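Local coordinates for protein inositol 2-dehydrogenase/D-chiro-inositol 3-dehydrogenase (Lactobacillus casei, PDB 4MIY) that oxidises myo-inositol and D-chiro-inositol to their keto derivatives, passing the hydride to NAD bound on a Rossmann fold, at residues 30-35 against 53-58; 13-18 against 42-47; 57-62 against 83-88. All blocks are in the same frame, centred on the assembly; numbering follows the deposited sequence.

Contact 1 of 3, residues 30-35 against 53-58; sequences VVAVTD and KVYPDD. With NAD (nicotinamide-adenine-dinucleotide), chain E.
Val-31 to Thr-34 runs parallel to Lys-53 to Tyr-55, in the register Ala-32 to Lys-53 and Val-33 to Val-54, joined by the hydrogen bonds Lys-53 N to Val-31 O, Val-33 N to Lys-53 O and Tyr-55 N to Val-33 O. These are the second and third strands, in chain order, of the Rossmann sheet, linked by helix 38-47 in a beta-alpha-beta unit. On the face of Val-33 and Val-54, CG2 of Val-33 lies 4.0 Å from CG2 of Val-54, beneath that helix. On the face of Ala-32, its CB meets the Tyr-55 ring at the edge, in plane, 3.6 Å from CE2, while Tyr-55 OH is hydrogen-bonded to Asp-64. Thr-34 OG1, anti to its own backbone N (chi1 -173°), donates to Tyr-55 O over 2.7 Å from above the carbonyl plane; a water bonded to Asp-35 N gives the same oxygen another hydrogen bond. A valine in place of Thr-34 would probably leave Tyr-55 O without the donor OG1 provides and the turn into 57-58 less firmly tied to the strand. Beyond the strand end, Asp-35 takes both hydroxyls of the adenosine ribose of NAD: O2B donates to OD1 over 2.8 Å and O3B to OD2 over 2.6 Å.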
loop_
_atom_site.group_PDB
_atom_site.type_symbol
_atom_site.label_atom_id
_atom_site.label_comp_id
_atom_site.label_asym_id
_atom_site.label_seq_id
_atom_site.Cartn_x
_atom_site.Cartn_y
_atom_site.Cartn_z
ATOM N N VAL A 30 4.521 -19.405 -38.436
ATOM C CA VAL A 30 3.213 -19.566 -39.026
ATOM C C VAL A 30 3.399 -19.785 -40.520
ATOM O O VAL A 30 3.885 -18.943 -41.204
ATOM C CB VAL A 30 2.291 -18.370 -38.801
ATOM C CG1 VAL A 30 0.944 -18.684 -39.274
ATOM C CG2 VAL A 30 2.174 -18.078 -37.362
ATOM N N VAL A 31 3.022 -20.978 -40.964
ATOM C CA VAL A 31 3.196 -21.398 -42.340
ATOM C C VAL A 31 1.888 -21.633 -43.084
ATOM O O VAL A 31 1.906 -21.885 -44.253
ATOM C CB VAL A 31 4.045 -22.697 -42.428
ATOM C CG1 VAL A 31 5.324 -22.547 -41.702
ATOM C CG2 VAL A 31 3.308 -23.819 -41.885
ATOM N N ALA A 32 0.761 -21.520 -42.407
ATOM C CA ALA A 32 -0.541 -21.659 -43.049
ATOM C C ALA A 32 -1.582 -20.914 -42.249
ATOM O O ALA A 32 -1.454 -20.789 -41.058
ATOM C CB ALA A 32 -0.928 -23.054 -43.157
ATOM N N VAL A 33 -2.610 -20.455 -42.942
ATOM C CA VAL A 33 -3.739 -19.788 -42.333
ATOM C C VAL A 33 -5.000 -20.080 -43.108
ATOM O O VAL A 33 -4.942 -20.387 -44.270
ATOM C CB VAL A 33 -3.555 -18.225 -42.276
ATOM C CG1 VAL A 33 -2.419 -17.857 -41.459
ATOM C CG2 VAL A 33 -3.352 -17.652 -43.614
ATOM N N THR A 34 -6.131 -20.010 -42.436
ATOM C CA THR A 34 -7.411 -19.999 -43.103
ATOM C C THR A 34 -8.425 -19.178 -42.316
ATOM O O THR A 34 -8.376 -19.110 -41.119
ATOM C CB THR A 34 -7.936 -21.422 -43.361
ATOM O OG1 THR A 34 -9.114 -21.374 -44.158
ATOM C CG2 THR A 34 -8.259 -22.150 -42.106
ATOM N N ASP A 35 -9.374 -18.590 -43.024
ATOM C CA ASP A 35 -10.438 -17.824 -42.418
ATOM C C ASP A 35 -11.643 -17.967 -43.376
ATOM O O ASP A 35 -11.451 -18.110 -44.554
ATOM C CB ASP A 35 -9.962 -16.378 -42.307
ATOM C CG ASP A 35 -10.824 -15.518 -41.380
ATOM O OD1 ASP A 35 -11.891 -15.109 -41.783
ATOM O OD2 ASP A 35 -10.421 -15.221 -40.256
ATOM N N LYS A 53 0.976 -20.378 -46.681
ATOM C CA LYS A 53 -0.156 -20.682 -47.538
ATOM C C LYS A 53 -1.493 -20.263 -46.971
ATOM O O LYS A 53 -1.780 -20.447 -45.815
ATOM C CB LYS A 53 -0.224 -22.165 -47.894
ATOM C CG LYS A 53 -1.493 -22.587 -48.630
ATOM C CD LYS A 53 -1.326 -23.790 -49.584
ATOM C CE LYS A 53 -1.685 -23.429 -51.041
ATOM N NZ LYS A 53 -3.103 -23.116 -51.192
ATOM N N VAL A 54 -2.332 -19.730 -47.843
ATOM C CA VAL A 54 -3.695 -19.485 -47.481
ATOM C C VAL A 54 -4.574 -20.613 -47.940
ATOM O O VAL A 54 -4.747 -20.786 -49.105
ATOM C CB VAL A 54 -4.188 -18.166 -48.049
ATOM C CG1 VAL A 54 -5.584 -17.986 -47.715
ATOM C CG2 VAL A 54 -3.349 -17.024 -47.533
ATOM N N TYR A 55 -5.097 -21.399 -47.030
ATOM C CA TYR A 55 -6.008 -22.476 -47.351
ATOM C C TYR A 55 -7.464 -22.027 -47.340
ATOM O O TYR A 55 -7.860 -21.198 -46.553
ATOM C CB TYR A 55 -5.845 -23.632 -46.393
ATOM C CG TYR A 55 -4.582 -24.408 -46.581
ATOM C CD1 TYR A 55 -4.516 -25.404 -47.502
ATOM C CD2 TYR A 55 -3.456 -24.144 -45.826
ATOM C CE1 TYR A 55 -3.381 -26.105 -47.692
ATOM C CE2 TYR A 55 -2.318 -24.842 -46.009
ATOM C CZ TYR A 55 -2.287 -25.831 -46.929
ATOM O OH TYR A 55 -1.156 -26.554 -47.133
ATOM N N PRO A 56 -8.263 -22.574 -48.247
ATOM C CA PRO A 56 -9.657 -22.163 -48.361
ATOM C C PRO A 56 -10.492 -22.587 -47.180
ATOM O O PRO A 56 -11.475 -21.971 -46.925
ATOM C CB PRO A 56 -10.123 -22.887 -49.622
ATOM C CG PRO A 56 -9.089 -23.892 -49.920
ATOM C CD PRO A 56 -7.833 -23.443 -49.353
ATOM N N ASP A 57 -10.105 -23.630 -46.478
ATOM C CA ASP A 57 -10.825 -24.054 -45.311
ATOM C C ASP A 57 -9.975 -24.789 -44.275
ATOM O O ASP A 57 -8.809 -24.998 -44.477
ATOM C CB ASP A 57 -12.027 -24.901 -45.713
ATOM C CG ASP A 57 -11.650 -26.255 -46.234
ATOM O OD1 ASP A 57 -10.531 -26.438 -46.712
ATOM O OD2 ASP A 57 -12.497 -27.139 -46.141
ATOM N N ASP A 58 -10.609 -25.184 -43.190
ATOM C CA ASP A 58 -9.906 -25.869 -42.141
ATOM C C ASP A 58 -9.539 -27.275 -42.571
ATOM O O ASP A 58 -8.486 -27.759 -42.241
ATOM C CB ASP A 58 -10.657 -25.792 -40.809
ATOM C CG ASP A 58 -11.984 -26.425 -40.852
ATOM O OD1 ASP A 58 -12.454 -26.714 -41.953
ATOM O OD2 ASP A 58 -12.565 -26.653 -39.783
HETATM P PA NAD E . -13.091 -12.193 -34.306
HETATM O O1A NAD E . -14.488 -12.192 -34.694
HETATM O O2A NAD E . -12.283 -11.075 -34.454
HETATM O O5B NAD E . -12.254 -13.201 -35.196
HETATM C C5B NAD E . -12.642 -14.479 -35.498
HETATM C C4B NAD E . -12.181 -14.825 -36.920
HETATM O O4B NAD E . -12.642 -16.125 -37.173
HETATM C C3B NAD E . -12.862 -14.032 -38.027
HETATM O O3B NAD E . -11.921 -13.568 -38.905
HETATM C C2B NAD E . -13.829 -14.987 -38.671
HETATM O O2B NAD E . -14.037 -14.719 -40.037
HETATM C C1B NAD E . -13.121 -16.279 -38.516
HETATM N N9A NAD E . -13.964 -17.453 -38.551
HETATM C C8A NAD E . -15.151 -17.620 -38.057
HETATM N N7A NAD E . -15.588 -18.865 -38.197
HETATM C C5A NAD E . -14.629 -19.532 -38.811
HETATM C C6A NAD E . -14.409 -20.874 -39.311
HETATM N N6A NAD E . -15.278 -21.845 -39.172
HETATM N N1A NAD E . -13.241 -21.123 -39.854
HETATM C C2A NAD E . -12.331 -20.237 -40.020
HETATM N N3A NAD E . -12.473 -18.989 -39.630
HETATM C C4A NAD E . -13.579 -18.602 -39.026
HETATM O O3 NAD E . -13.121 -12.806 -32.850
HETATM P PN NAD E . -11.866 -12.924 -31.806
HETATM O O1N NAD E . -11.980 -11.846 -30.831
HETATM O O2N NAD E . -10.640 -12.840 -32.509
HETATM O O5D NAD E . -12.143 -14.189 -31.001
HETATM C C5D NAD E . -11.787 -15.433 -31.550
HETATM C C4D NAD E . -11.753 -16.495 -30.500
HETATM O O4D NAD E . -10.768 -16.113 -29.556
HETATM C C3D NAD E . -13.062 -16.609 -29.794
HETATM O O3D NAD E . -13.253 -17.949 -29.465
HETATM C C2D NAD E . -12.788 -15.760 -28.556
HETATM O O2D NAD E . -13.612 -16.223 -27.556
HETATM C C1D NAD E . -11.347 -16.080 -28.278
HETATM N N1N NAD E . -10.706 -15.068 -27.438
HETATM C C2N NAD E . -10.136 -15.426 -26.290
HETATM C C3N NAD E . -9.554 -14.521 -25.427
HETATM C C7N NAD E . -8.903 -14.975 -24.141
HETATM O O7N NAD E . -8.511 -16.089 -23.995
HETATM N N7N NAD E . -8.766 -14.082 -23.248
HETATM C C4N NAD E . -9.519 -13.193 -25.815
HETATM C C5N NAD E . -10.109 -12.869 -27.016
HETATM C C6N NAD E . -10.704 -13.825 -27.797
HETATM O O HOH W 1 -8.770 -18.617 -46.168
#

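Contact 2 of 3, residues 13-18 against 42-47; sequences MGRAHI and EAAVRD. With NAD (nicotinamide-adenine-dinucleotide), chain E.
Arg-15 reaches from helix 12-24 to Asp-47 on helix 38-47, where its guanidinium closes a salt bridge between the two helices. The short segments run nearly side by side, their N-to-C directions 28° apart and their axes 11.0 Å at closest approach, a gap that a long side chain can span. From CB, which points toward the other helix, the chain sets out with CG anti to the carbonyl carbon (chi1 -74°). CG, CD and NE carry the group across the gap; the chain bends at chi3, about the CG–CD bond, which sets NE, and the side chain also touches Phe-48. At the tip the work is shared by the two terminal nitrogens. NH1 comes beside the helix backbone, 3.9 Å from Ala-44 CA, and makes a weak hydrogen bond to Asp-47 OD2 at 3.1 Å. NH2 makes the stronger one, 2.7 Å to the same OD2 and fairly straight. This single oxygen therefore accepts from both nitrogens; NH2 meets it on its anti side, and the carboxylate is turned 81° from the guanidinium plane.

Deeper between the helices the contact is apolar: Ile-18 CD1 rests 4.1 Å from Ala-44 CB, and Phe-48 also touches Ile-18. At the start of helix 12-24, Met-13 N donates a nearly straight hydrogen bond to NAD O2N, 2.8 Å away, while Met-13 CE lies 3.7 Å from C4N of the nicotinamide. A helix beginning at a glycine-rich turn, with its first amides, of Ala-12 and Met-13, hydrogen-bonded to NAD and Gly-14 fitting the last glycine of a GxGxxG pattern, is typical of the NAD-binding Rossmann fold.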
loop_
_atom_site.group_PDB
_atom_site.type_symbol
_atom_site.label_atom_id
_atom_site.label_comp_id
_atom_site.label_asym_id
_atom_site.label_seq_id
_atom_site.Cartn_x
_atom_site.Cartn_y
_atom_site.Cartn_z
ATOM N N MET A 13 -7.967 -11.981 -32.219
ATOM C CA MET A 13 -7.159 -12.801 -31.353
ATOM C C MET A 13 -6.280 -13.700 -32.198
ATOM O O MET A 13 -5.170 -13.984 -31.855
ATOM C CB MET A 13 -8.053 -13.569 -30.393
ATOM C CG MET A 13 -7.343 -14.340 -29.314
ATOM S SD MET A 13 -6.222 -13.237 -28.434
ATOM C CE MET A 13 -6.095 -14.083 -26.887
ATOM N N GLY A 14 -6.794 -14.095 -33.352
ATOM C CA GLY A 14 -5.980 -14.836 -34.294
ATOM C C GLY A 14 -4.758 -14.085 -34.735
ATOM O O GLY A 14 -3.683 -14.624 -34.789
ATOM N N ARG A 15 -4.924 -12.822 -35.050
ATOM C CA ARG A 15 -3.805 -12.034 -35.456
ATOM C C ARG A 15 -2.846 -11.768 -34.307
ATOM O O ARG A 15 -1.670 -11.645 -34.499
ATOM C CB ARG A 15 -4.266 -10.701 -36.010
ATOM C CG ARG A 15 -4.884 -10.759 -37.390
ATOM C CD ARG A 15 -5.622 -9.425 -37.727
ATOM N NE ARG A 15 -4.728 -8.322 -37.935
ATOM C CZ ARG A 15 -4.140 -8.043 -39.083
ATOM N NH1 ARG A 15 -4.355 -8.782 -40.143
ATOM N NH2 ARG A 15 -3.336 -7.021 -39.166
ATOM N N ALA A 16 -3.395 -11.652 -33.121
ATOM C CA ALA A 16 -2.567 -11.440 -31.955
ATOM C C ALA A 16 -1.721 -12.666 -31.614
ATOM O O ALA A 16 -0.624 -12.532 -31.209
ATOM C CB ALA A 16 -3.413 -11.026 -30.785
ATOM N N HIS A 17 -2.271 -13.843 -31.816
ATOM C CA HIS A 17 -1.493 -15.077 -31.691
ATOM C C HIS A 17 -0.432 -15.202 -32.789
ATOM O O HIS A 17 0.641 -15.637 -32.549
ATOM C CB HIS A 17 -2.381 -16.291 -31.681
ATOM C CG HIS A 17 -3.024 -16.559 -30.368
ATOM N ND1 HIS A 17 -2.374 -16.364 -29.182
ATOM C CD2 HIS A 17 -4.239 -17.036 -30.057
ATOM C CE1 HIS A 17 -3.174 -16.683 -28.194
ATOM N NE2 HIS A 17 -4.308 -17.112 -28.696
ATOM N N ILE A 18 -0.777 -14.805 -34.001
ATOM C CA ILE A 18 0.211 -14.751 -35.064
ATOM C C ILE A 18 1.348 -13.821 -34.743
ATOM O O ILE A 18 2.477 -14.132 -34.954
ATOM C CB ILE A 18 -0.425 -14.351 -36.419
ATOM C CG1 ILE A 18 -1.354 -15.449 -36.884
ATOM C CG2 ILE A 18 0.633 -13.968 -37.440
ATOM C CD1 ILE A 18 -2.132 -15.090 -38.119
ATOM N N GLU A 42 -5.734 -13.353 -46.081
ATOM C CA GLU A 42 -4.731 -12.767 -46.906
ATOM C C GLU A 42 -4.048 -11.579 -46.272
ATOM O O GLU A 42 -2.881 -11.370 -46.463
ATOM C CB GLU A 42 -5.323 -12.414 -48.279
ATOM C CG GLU A 42 -5.438 -13.614 -49.208
ATOM C CD GLU A 42 -6.204 -13.295 -50.477
ATOM O OE1 GLU A 42 -6.438 -12.110 -50.732
ATOM O OE2 GLU A 42 -6.584 -14.227 -51.194
ATOM N N ALA A 43 -4.792 -10.799 -45.518
ATOM C CA ALA A 43 -4.220 -9.680 -44.811
ATOM C C ALA A 43 -3.219 -10.127 -43.726
ATOM O O ALA A 43 -2.237 -9.482 -43.483
ATOM C CB ALA A 43 -5.293 -8.819 -44.228
ATOM N N ALA A 44 -3.492 -11.255 -43.117
ATOM C CA ALA A 44 -2.623 -11.746 -42.071
ATOM C C ALA A 44 -1.286 -12.104 -42.637
ATOM O O ALA A 44 -0.259 -11.751 -42.102
ATOM C CB ALA A 44 -3.237 -12.888 -41.452
ATOM N N VAL A 45 -1.291 -12.772 -43.760
ATOM C CA VAL A 45 -0.056 -13.168 -44.357
ATOM C C VAL A 45 0.709 -11.962 -44.726
ATOM O O VAL A 45 1.888 -11.864 -44.540
ATOM C CB VAL A 45 -0.312 -13.943 -45.614
ATOM C CG1 VAL A 45 0.955 -14.180 -46.316
ATOM C CG2 VAL A 45 -1.013 -15.196 -45.306
ATOM N N ARG A 46 -0.020 -10.998 -45.253
ATOM C CA ARG A 46 0.579 -9.782 -45.718
ATOM C C ARG A 46 1.131 -8.896 -44.611
ATOM O O ARG A 46 2.262 -8.475 -44.670
ATOM C CB ARG A 46 -0.431 -9.019 -46.558
ATOM C CG ARG A 46 0.128 -7.844 -47.302
ATOM C CD ARG A 46 -0.888 -7.293 -48.344
ATOM N NE ARG A 46 -2.204 -7.050 -47.759
ATOM C CZ ARG A 46 -3.289 -7.737 -48.059
ATOM N NH1 ARG A 46 -3.238 -8.679 -48.961
ATOM N NH2 ARG A 46 -4.430 -7.459 -47.475
ATOM N N ASP A 47 0.306 -8.626 -43.617
ATOM C CA ASP A 47 0.622 -7.698 -42.559
ATOM C C ASP A 47 1.779 -8.158 -41.695
ATOM O O ASP A 47 2.547 -7.381 -41.213
ATOM C CB ASP A 47 -0.603 -7.459 -41.683
ATOM C CG ASP A 47 -1.715 -6.688 -42.393
ATOM O OD1 ASP A 47 -1.489 -6.151 -43.483
ATOM O OD2 ASP A 47 -2.827 -6.624 -41.831
HETATM P PA NAD E . -13.091 -12.193 -34.306
HETATM O O1A NAD E . -14.488 -12.192 -34.694
HETATM O O2A NAD E . -12.283 -11.075 -34.454
HETATM O O5B NAD E . -12.254 -13.201 -35.196
HETATM C C5B NAD E . -12.642 -14.479 -35.498
HETATM C C4B NAD E . -12.181 -14.825 -36.920
HETATM O O4B NAD E . -12.642 -16.125 -37.173
HETATM C C3B NAD E . -12.862 -14.032 -38.027
HETATM O O3B NAD E . -11.921 -13.568 -38.905
HETATM C C2B NAD E . -13.829 -14.987 -38.671
HETATM O O2B NAD E . -14.037 -14.719 -40.037
HETATM C C1B NAD E . -13.121 -16.279 -38.516
HETATM N N9A NAD E . -13.964 -17.453 -38.551
HETATM C C8A NAD E . -15.151 -17.620 -38.057
HETATM N N7A NAD E . -15.588 -18.865 -38.197
HETATM C C5A NAD E . -14.629 -19.532 -38.811
HETATM C C6A NAD E . -14.409 -20.874 -39.311
HETATM N N6A NAD E . -15.278 -21.845 -39.172
HETATM N N1A NAD E . -13.241 -21.123 -39.854
HETATM C C2A NAD E . -12.331 -20.237 -40.020
HETATM N N3A NAD E . -12.473 -18.989 -39.630
HETATM C C4A NAD E . -13.579 -18.602 -39.026
HETATM O O3 NAD E . -13.121 -12.806 -32.850
HETATM P PN NAD E . -11.866 -12.924 -31.806
HETATM O O1N NAD E . -11.980 -11.846 -30.831
HETATM O O2N NAD E . -10.640 -12.840 -32.509
HETATM O O5D NAD E . -12.143 -14.189 -31.001
HETATM C C5D NAD E . -11.787 -15.433 -31.550
HETATM C C4D NAD E . -11.753 -16.495 -30.500
HETATM O O4D NAD E . -10.768 -16.113 -29.556
HETATM C C3D NAD E . -13.062 -16.609 -29.794
HETATM O O3D NAD E . -13.253 -17.949 -29.465
HETATM C C2D NAD E . -12.788 -15.760 -28.556
HETATM O O2D NAD E . -13.612 -16.223 -27.556
HETATM C C1D NAD E . -11.347 -16.080 -28.278
HETATM N N1N NAD E . -10.706 -15.068 -27.438
HETATM C C2N NAD E . -10.136 -15.426 -26.290
HETATM C C3N NAD E . -9.554 -14.521 -25.427
HETATM C C7N NAD E . -8.903 -14.975 -24.141
HETATM O O7N NAD E . -8.511 -16.089 -23.995
HETATM N N7N NAD E . -8.766 -14.082 -23.248
HETATM C C4N NAD E . -9.519 -13.193 -25.815
HETATM C C5N NAD E . -10.109 -12.869 -27.016
HETATM C C6N NAD E . -10.704 -13.825 -27.797
#

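Contact 3 of 3, residues 57-62 against 83-88; sequences DDTSLL and VLKALD
Leu-62 supplies the apolar part of the contact, its CD2 lying 3.7 Å from Ala-86 CB and its CD1 3.8 Å from Lys-85 CB. The leucine crosses the lysine side chain at about a right angle and also touches Val-70 of the sheet, while Ala-86 backs onto Ile-93.

Lys-85 then meets the polar side chains of the short helix. Its CE comes within 3.2 Å of Thr-59 OG1, and its CD within 3.7 Å of Asp-58 OD2; the aliphatic portion of the lysine is crossed by both side chains at about a right angle. Both helices belong to the Rossmann domain: the weakly bonded helix 58-61 follows strand 53-54, and helix 79-86 leads from strand 69-72 toward strand 92-95.

The charges do not meet directly. Asp-58 OD2 and Lys-85 NZ stand 4.2 Å apart, beyond a salt bridge, with a water between them that donates to the carboxylate; its link to the ammonium is unusually short and so less certain. The same OD2 is hydrogen-bonded to Thr-82 OG1.

Within 57-62, Asp-57 is the N-cap: Ser-60 N donates to its OD1 over 3.0 Å, from 48° out of the carboxylate plane.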
loop_
_atom_site.group_PDB
_atom_site.type_symbol
_atom_site.label_atom_id
_atom_site.label_comp_id
_atom_site.label_asym_id
_atom_site.label_seq_id
_atom_site.Cartn_x
_atom_site.Cartn_y
_atom_site.Cartn_z
ATOM N N ASP A 57 -10.105 -23.630 -46.478
ATOM C CA ASP A 57 -10.825 -24.054 -45.311
ATOM C C ASP A 57 -9.975 -24.789 -44.275
ATOM O O ASP A 57 -8.809 -24.998 -44.477
ATOM C CB ASP A 57 -12.027 -24.901 -45.713
ATOM C CG ASP A 57 -11.650 -26.255 -46.234
ATOM O OD1 ASP A 57 -10.531 -26.438 -46.712
ATOM O OD2 ASP A 57 -12.497 -27.139 -46.141
ATOM N N ASP A 58 -10.609 -25.184 -43.190
ATOM C CA ASP A 58 -9.906 -25.869 -42.141
ATOM C C ASP A 58 -9.539 -27.275 -42.571
ATOM O O ASP A 58 -8.486 -27.759 -42.241
ATOM C CB ASP A 58 -10.657 -25.792 -40.809
ATOM C CG ASP A 58 -11.984 -26.425 -40.852
ATOM O OD1 ASP A 58 -12.454 -26.714 -41.953
ATOM O OD2 ASP A 58 -12.565 -26.653 -39.783
ATOM N N THR A 59 -10.400 -27.917 -43.352
ATOM C CA THR A 59 -10.151 -29.300 -43.732
ATOM C C THR A 59 -8.878 -29.416 -44.567
ATOM O O THR A 59 -8.053 -30.275 -44.355
ATOM C CB THR A 59 -11.359 -29.935 -44.490
ATOM O OG1 THR A 59 -12.469 -30.097 -43.610
ATOM C CG2 THR A 59 -10.990 -31.291 -44.962
ATOM N N SER A 60 -8.705 -28.509 -45.488
ATOM C CA SER A 60 -7.552 -28.556 -46.326
ATOM C C SER A 60 -6.264 -28.161 -45.600
ATOM O O SER A 60 -5.185 -28.539 -45.999
ATOM C CB SER A 60 -7.745 -27.654 -47.527
ATOM O OG SER A 60 -8.131 -26.370 -47.145
ATOM N N LEU A 61 -6.394 -27.359 -44.557
ATOM C CA LEU A 61 -5.207 -26.903 -43.844
ATOM C C LEU A 61 -4.697 -28.078 -43.085
ATOM O O LEU A 61 -3.524 -28.328 -43.049
ATOM C CB LEU A 61 -5.506 -25.715 -42.908
ATOM C CG LEU A 61 -4.363 -25.116 -42.067
ATOM C CD1 LEU A 61 -4.547 -23.648 -41.896
ATOM C CD2 LEU A 61 -4.278 -25.751 -40.748
ATOM N N LEU A 62 -5.625 -28.796 -42.506
ATOM C CA LEU A 62 -5.327 -29.895 -41.649
ATOM C C LEU A 62 -4.747 -31.102 -42.352
ATOM O O LEU A 62 -4.279 -31.998 -41.717
ATOM C CB LEU A 62 -6.558 -30.310 -40.892
ATOM C CG LEU A 62 -7.002 -29.356 -39.780
ATOM C CD1 LEU A 62 -8.368 -29.743 -39.274
ATOM C CD2 LEU A 62 -6.038 -29.366 -38.625
ATOM N N VAL A 83 -12.005 -28.714 -34.027
ATOM C CA VAL A 83 -11.221 -29.504 -33.132
ATOM C C VAL A 83 -11.416 -30.972 -33.409
ATOM O O VAL A 83 -10.485 -31.743 -33.360
ATOM C CB VAL A 83 -11.508 -29.158 -31.651
ATOM C CG1 VAL A 83 -10.878 -30.078 -30.772
ATOM C CG2 VAL A 83 -10.998 -27.750 -31.337
ATOM N N LEU A 84 -12.640 -31.367 -33.706
ATOM C CA LEU A 84 -12.903 -32.745 -34.048
ATOM C C LEU A 84 -12.258 -33.105 -35.371
ATOM O O LEU A 84 -11.789 -34.171 -35.507
ATOM C CB LEU A 84 -14.391 -33.051 -34.090
ATOM C CG LEU A 84 -15.192 -32.861 -32.826
ATOM C CD1 LEU A 84 -16.622 -32.787 -33.169
ATOM C CD2 LEU A 84 -14.947 -33.963 -31.906
ATOM N N LYS A 85 -12.179 -32.207 -36.298
ATOM C CA LYS A 85 -11.436 -32.505 -37.502
ATOM C C LYS A 85 -9.950 -32.634 -37.306
ATOM O O LYS A 85 -9.300 -33.424 -37.924
ATOM C CB LYS A 85 -11.657 -31.448 -38.527
ATOM C CG LYS A 85 -12.944 -31.556 -39.268
ATOM C CD LYS A 85 -13.249 -30.254 -39.794
ATOM C CE LYS A 85 -14.201 -30.333 -40.883
ATOM N NZ LYS A 85 -15.354 -29.686 -40.320
ATOM N N ALA A 86 -9.396 -31.854 -36.406
ATOM C CA ALA A 86 -7.969 -31.883 -36.175
ATOM C C ALA A 86 -7.585 -33.133 -35.413
ATOM O O ALA A 86 -6.479 -33.610 -35.515
ATOM C CB ALA A 86 -7.541 -30.612 -35.429
ATOM N N LEU A 87 -8.526 -33.677 -34.665
ATOM C CA LEU A 87 -8.295 -34.906 -33.954
ATOM C C LEU A 87 -8.231 -36.157 -34.844
ATOM O O LEU A 87 -7.874 -37.192 -34.373
ATOM C CB LEU A 87 -9.318 -35.098 -32.876
ATOM C CG LEU A 87 -9.204 -34.172 -31.686
ATOM C CD1 LEU A 87 -10.476 -34.151 -30.923
ATOM C CD2 LEU A 87 -8.096 -34.667 -30.822
ATOM N N ASP A 88 -8.621 -36.014 -36.090
ATOM C CA ASP A 88 -8.396 -37.047 -37.091
ATOM C C ASP A 88 -6.977 -36.995 -37.641
ATOM O O ASP A 88 -6.591 -37.876 -38.351
ATOM C CB ASP A 88 -9.354 -36.883 -38.257
ATOM C CG ASP A 88 -10.773 -37.224 -37.910
ATOM O OD1 ASP A 88 -11.021 -38.038 -37.012
ATOM O OD2 ASP A 88 -11.625 -36.655 -38.556
HETATM O O HOH W 2 -15.198 -27.417 -39.364
#

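All three contacts lie within the NAD-binding Rossmann domain, each partly buried. Contact 1 is the sheet contact, in which backbone bonds do most of the joining and the buried residues belong to strand 28-34, whereas contacts 2 and 3 pair helices chiefly through side chains. Val-45 of helix 38-47 packs on Val-33 and Val-54, tying contact 2 to contact 1; Leu-61 does the same for contact 3 against Ala-32, and Asp-57 and Asp-58 belong to both. Contacts 2 and 3 do not touch, their nearest atoms about 10 Å apart. Each has an apolar side and a charged rim, but the rim pair is direct in contact 2 and beyond salt-bridge distance in contact 3, with a water between. Only contacts 1 and 2 touch NAD.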